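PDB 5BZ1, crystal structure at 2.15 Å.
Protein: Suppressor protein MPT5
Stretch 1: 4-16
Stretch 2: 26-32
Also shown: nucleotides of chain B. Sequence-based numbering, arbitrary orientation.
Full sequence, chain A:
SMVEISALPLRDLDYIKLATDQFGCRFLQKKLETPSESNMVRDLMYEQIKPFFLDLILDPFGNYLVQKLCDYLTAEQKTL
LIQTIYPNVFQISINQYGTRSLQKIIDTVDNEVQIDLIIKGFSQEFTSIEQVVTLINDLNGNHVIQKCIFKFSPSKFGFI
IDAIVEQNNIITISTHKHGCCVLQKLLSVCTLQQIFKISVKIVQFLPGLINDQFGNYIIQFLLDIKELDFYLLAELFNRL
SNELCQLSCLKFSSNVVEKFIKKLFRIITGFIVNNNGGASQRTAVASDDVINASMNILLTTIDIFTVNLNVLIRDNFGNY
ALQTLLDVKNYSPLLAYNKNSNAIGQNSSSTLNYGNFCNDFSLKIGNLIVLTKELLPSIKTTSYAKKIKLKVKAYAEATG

Stretch 1 (4-16) EISALPLRDLDYI
Stretch 2 26-32: RFLQKKL

Residues 26-32 form a regular helix, entered from earlier in the chain, and residues 4-16 pass beside it, advancing with the helix direction from Ser6 to Leu10 and then doubling back to Tyr15. In this first stretch, Ile5 to Ala7 have helical phi/psi, Leu8 and Pro9 are extended (psi near 147°), Leu10 to Asp12 make a 3-10 turn, and a helix starts at Tyr15. The CA atoms of Ser6 and Phe27 lie 8.4 Å apart, those of Leu10 and Lys31 9.5 Å, and those of Tyr15 and Leu28 8.3 Å.

No direct hydrogen bond crosses the contact, which buries 327 Å², both sides summed, and is largely apolar; Leu10, Leu13, Tyr15 and Leu28 are buried in the structure, as suits their mostly hydrocarbon side chains. Phe27 contributes most. Its CA-to-CB bond points toward the first stretch, and in the t rotamer (chi1 171°, chi2 77°) the ring comes to rest against Ile5 and Leu13. Ile5, with both chi angles m, lays CG2 over one face, 4.0 Å from the ring centroid and 3.7 Å from Phe27 CE2. Leu13 (m, t) brings CD1 to the ring edge, also 3.7 Å from Phe27 CE2.

The CA-to-CB bond of Leu28 (m, t) points toward the first stretch, and its CD2 meets the edge of the tyrosine ring 3.6 Å from Tyr15 CE1. Tyr15 (chi1 -70°, chi2 -81°) leaves its backbone sideways, but its ring reaches nearer the helix. Tyr15 OH donates to Leu10 O at 2.5 Å, tying the ring to the 3-10 turn.

Lys31 combines aliphatic and polar contacts. Chi1 lies between wells at -121° and chi2 is p; the remaining chain is extended. Its CG packs 4.1 Å from CD2 of Leu10 (m, t), while Lys31 NZ donates to a water at 2.8 Å, which in turn donates to Ser6 O at 2.8 Å, bridging the stretches.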

# COMPACT_ATOMS: atom_id res chain seq x y z
N GLU A 4 14.38 -13.31 46.76
CA GLU A 4 13.81 -13.00 48.06
C GLU A 4 12.65 -12.04 47.84
O GLU A 4 11.87 -11.77 48.75
CB GLU A 4 14.86 -12.35 48.94
CG GLU A 4 15.37 -11.03 48.39
CD GLU A 4 16.81 -10.75 48.75
OE1 GLU A 4 17.33 -11.37 49.70
OE2 GLU A 4 17.43 -9.90 48.06
N ILE A 5 12.57 -11.52 46.62
CA ILE A 5 11.48 -10.64 46.19
C ILE A 5 10.16 -11.41 46.20
O ILE A 5 9.11 -10.87 46.54
CB ILE A 5 11.77 -10.08 44.78
CG1 ILE A 5 12.89 -9.04 44.82
CG2 ILE A 5 10.51 -9.48 44.16
CD1 ILE A 5 12.49 -7.74 45.49
N SER A 6 10.23 -12.69 45.84
CA SER A 6 9.06 -13.55 45.77
C SER A 6 8.51 -13.91 47.15
O SER A 6 7.41 -14.45 47.26
CB SER A 6 9.38 -14.82 44.98
OG SER A 6 10.62 -15.37 45.40
N ALA A 7 9.28 -13.60 48.19
CA ALA A 7 8.86 -13.87 49.56
C ALA A 7 8.08 -12.69 50.17
O ALA A 7 7.39 -12.85 51.17
CB ALA A 7 10.06 -14.21 50.43
N LEU A 8 8.22 -11.52 49.56
CA LEU A 8 7.55 -10.31 50.03
C LEU A 8 6.07 -10.30 49.64
O LEU A 8 5.70 -10.83 48.59
CB LEU A 8 8.24 -9.06 49.48
CG LEU A 8 9.72 -8.86 49.82
CD1 LEU A 8 10.29 -7.64 49.10
CD2 LEU A 8 9.90 -8.73 51.31
N PRO A 9 5.22 -9.70 50.49
CA PRO A 9 3.83 -9.48 50.08
C PRO A 9 3.77 -8.47 48.93
O PRO A 9 4.59 -7.55 48.90
CB PRO A 9 3.18 -8.89 51.34
CG PRO A 9 4.31 -8.40 52.18
CD PRO A 9 5.46 -9.31 51.88
N LEU A 10 2.82 -8.65 48.02
CA LEU A 10 2.71 -7.80 46.83
C LEU A 10 2.47 -6.34 47.22
O LEU A 10 2.83 -5.42 46.48
CB LEU A 10 1.58 -8.30 45.93
CG LEU A 10 1.73 -9.73 45.42
CD1 LEU A 10 0.55 -10.15 44.58
CD2 LEU A 10 3.01 -9.87 44.63
N ARG A 11 1.87 -6.15 48.39
CA ARG A 11 1.54 -4.85 48.94
C ARG A 11 2.79 -3.98 49.17
O ARG A 11 2.70 -2.75 49.20
CB ARG A 11 0.83 -5.06 50.28
CG ARG A 11 -0.35 -4.14 50.55
CD ARG A 11 -0.87 -4.37 51.96
NE ARG A 11 0.22 -4.39 52.93
CZ ARG A 11 0.66 -3.32 53.59
NH1 ARG A 11 0.08 -2.14 53.40
NH2 ARG A 11 1.66 -3.44 54.45
N ASP A 12 3.94 -4.63 49.32
CA ASP A 12 5.17 -3.94 49.72
C ASP A 12 6.24 -3.91 48.63
O ASP A 12 7.37 -3.48 48.89
CB ASP A 12 5.74 -4.57 50.99
CG ASP A 12 4.83 -4.40 52.19
OD1 ASP A 12 4.35 -3.28 52.42
OD2 ASP A 12 4.60 -5.40 52.90
N LEU A 13 5.90 -4.36 47.43
CA LEU A 13 6.85 -4.34 46.32
C LEU A 13 7.06 -2.93 45.78
O LEU A 13 6.13 -2.12 45.76
CB LEU A 13 6.37 -5.26 45.19
CG LEU A 13 6.38 -6.75 45.47
CD1 LEU A 13 5.92 -7.54 44.25
CD2 LEU A 13 7.76 -7.20 45.91
N ASP A 14 8.29 -2.62 45.36
CA ASP A 14 8.58 -1.35 44.71
C ASP A 14 8.39 -1.52 43.21
O ASP A 14 9.34 -1.83 42.48
CB ASP A 14 10.00 -0.89 45.03
CG ASP A 14 10.20 0.60 44.76
OD1 ASP A 14 9.36 1.20 44.06
OD2 ASP A 14 11.19 1.16 45.26
N TYR A 15 7.16 -1.31 42.74
CA TYR A 15 6.79 -1.64 41.38
C TYR A 15 7.51 -0.84 40.29
O TYR A 15 7.87 -1.40 39.26
CB TYR A 15 5.27 -1.56 41.21
CG TYR A 15 4.56 -2.68 41.95
CD1 TYR A 15 4.47 -3.95 41.39
CD2 TYR A 15 4.03 -2.48 43.21
CE1 TYR A 15 3.84 -4.98 42.06
CE2 TYR A 15 3.40 -3.51 43.89
CZ TYR A 15 3.31 -4.76 43.31
OH TYR A 15 2.69 -5.78 43.98
N ILE A 16 7.74 0.45 40.52
CA ILE A 16 8.41 1.26 39.50
C ILE A 16 9.87 0.82 39.31
O ILE A 16 10.38 0.84 38.19
CB ILE A 16 8.31 2.78 39.79
CG1 ILE A 16 8.76 3.58 38.56
CG2 ILE A 16 9.12 3.18 41.02
CD1 ILE A 16 8.00 3.23 37.30
N ARG A 26 10.07 -9.32 34.35
CA ARG A 26 9.66 -10.70 34.10
C ARG A 26 8.88 -11.26 35.28
O ARG A 26 7.95 -12.04 35.10
CB ARG A 26 10.88 -11.58 33.80
CG ARG A 26 11.61 -11.23 32.52
CD ARG A 26 12.75 -12.20 32.25
NE ARG A 26 13.34 -11.98 30.93
CZ ARG A 26 12.84 -12.47 29.80
NH1 ARG A 26 11.73 -13.19 29.82
NH2 ARG A 26 13.44 -12.23 28.64
N PHE A 27 9.28 -10.87 36.49
CA PHE A 27 8.60 -11.29 37.71
C PHE A 27 7.17 -10.75 37.75
O PHE A 27 6.24 -11.48 38.08
CB PHE A 27 9.39 -10.82 38.94
CG PHE A 27 8.68 -11.03 40.25
CD1 PHE A 27 8.59 -12.29 40.83
CD2 PHE A 27 8.10 -9.95 40.92
CE1 PHE A 27 7.94 -12.47 42.05
CE2 PHE A 27 7.45 -10.13 42.13
CZ PHE A 27 7.37 -11.39 42.69
N LEU A 28 7.00 -9.48 37.41
CA LEU A 28 5.67 -8.86 37.41
C LEU A 28 4.76 -9.48 36.35
O LEU A 28 3.55 -9.63 36.56
CB LEU A 28 5.78 -7.35 37.22
CG LEU A 28 6.53 -6.60 38.32
CD1 LEU A 28 6.61 -5.11 38.00
CD2 LEU A 28 5.87 -6.83 39.67
N GLN A 29 5.35 -9.84 35.21
CA GLN A 29 4.60 -10.48 34.13
C GLN A 29 4.11 -11.86 34.55
O GLN A 29 2.98 -12.25 34.26
CB GLN A 29 5.46 -10.59 32.88
CG GLN A 29 5.80 -9.25 32.24
CD GLN A 29 6.83 -9.38 31.13
OE1 GLN A 29 6.61 -10.10 30.16
NE2 GLN A 29 7.95 -8.70 31.28
N LYS A 30 4.97 -12.60 35.24
CA LYS A 30 4.61 -13.92 35.76
C LYS A 30 3.48 -13.81 36.77
O LYS A 30 2.58 -14.65 36.81
CB LYS A 30 5.83 -14.60 36.40
CG LYS A 30 5.52 -15.95 37.03
CD LYS A 30 6.77 -16.59 37.63
CE LYS A 30 6.45 -17.95 38.22
NZ LYS A 30 7.65 -18.60 38.82
N LYS A 31 3.52 -12.76 37.59
CA LYS A 31 2.48 -12.52 38.58
C LYS A 31 1.14 -12.20 37.91
O LYS A 31 0.09 -12.66 38.37
CB LYS A 31 2.89 -11.39 39.52
CG LYS A 31 2.96 -11.79 40.98
CD LYS A 31 3.81 -13.04 41.16
CE LYS A 31 3.82 -13.49 42.61
NZ LYS A 31 4.63 -14.72 42.79
N LEU A 32 1.20 -11.42 36.84
CA LEU A 32 0.00 -11.11 36.05
C LEU A 32 -0.57 -12.37 35.42
O LEU A 32 -1.78 -12.48 35.19
CB LEU A 32 0.32 -10.08 34.97
CG LEU A 32 0.52 -8.64 35.43
CD1 LEU A 32 1.10 -7.78 34.31
CD2 LEU A 32 -0.79 -8.05 35.91
P A B 10 16.04 -9.00 22.41
OP1 A B 10 17.46 -9.40 22.29
OP2 A B 10 14.97 -9.89 21.88
O5' A B 10 15.76 -8.74 23.96
C5' A B 10 16.34 -7.62 24.62
C4' A B 10 16.38 -7.80 26.11
O4' A B 10 15.02 -7.84 26.64
C3' A B 10 17.06 -9.09 26.60
O3' A B 10 17.75 -8.82 27.82
C2' A B 10 15.87 -10.01 26.87
O2' A B 10 16.13 -11.04 27.80
C1' A B 10 14.84 -9.01 27.40
N9 A B 10 13.45 -9.46 27.28
C8 A B 10 12.85 -10.16 26.27
N7 A B 10 11.58 -10.40 26.48
C5 A B 10 11.32 -9.83 27.72
C6 A B 10 10.16 -9.74 28.51
N6 A B 10 8.97 -10.25 28.16
N1 A B 10 10.25 -9.09 29.70
C2 A B 10 11.43 -8.57 30.05
N3 A B 10 12.59 -8.59 29.40
C4 A B 10 12.47 -9.24 28.22
O HOH W 1 5.84 -13.70 45.10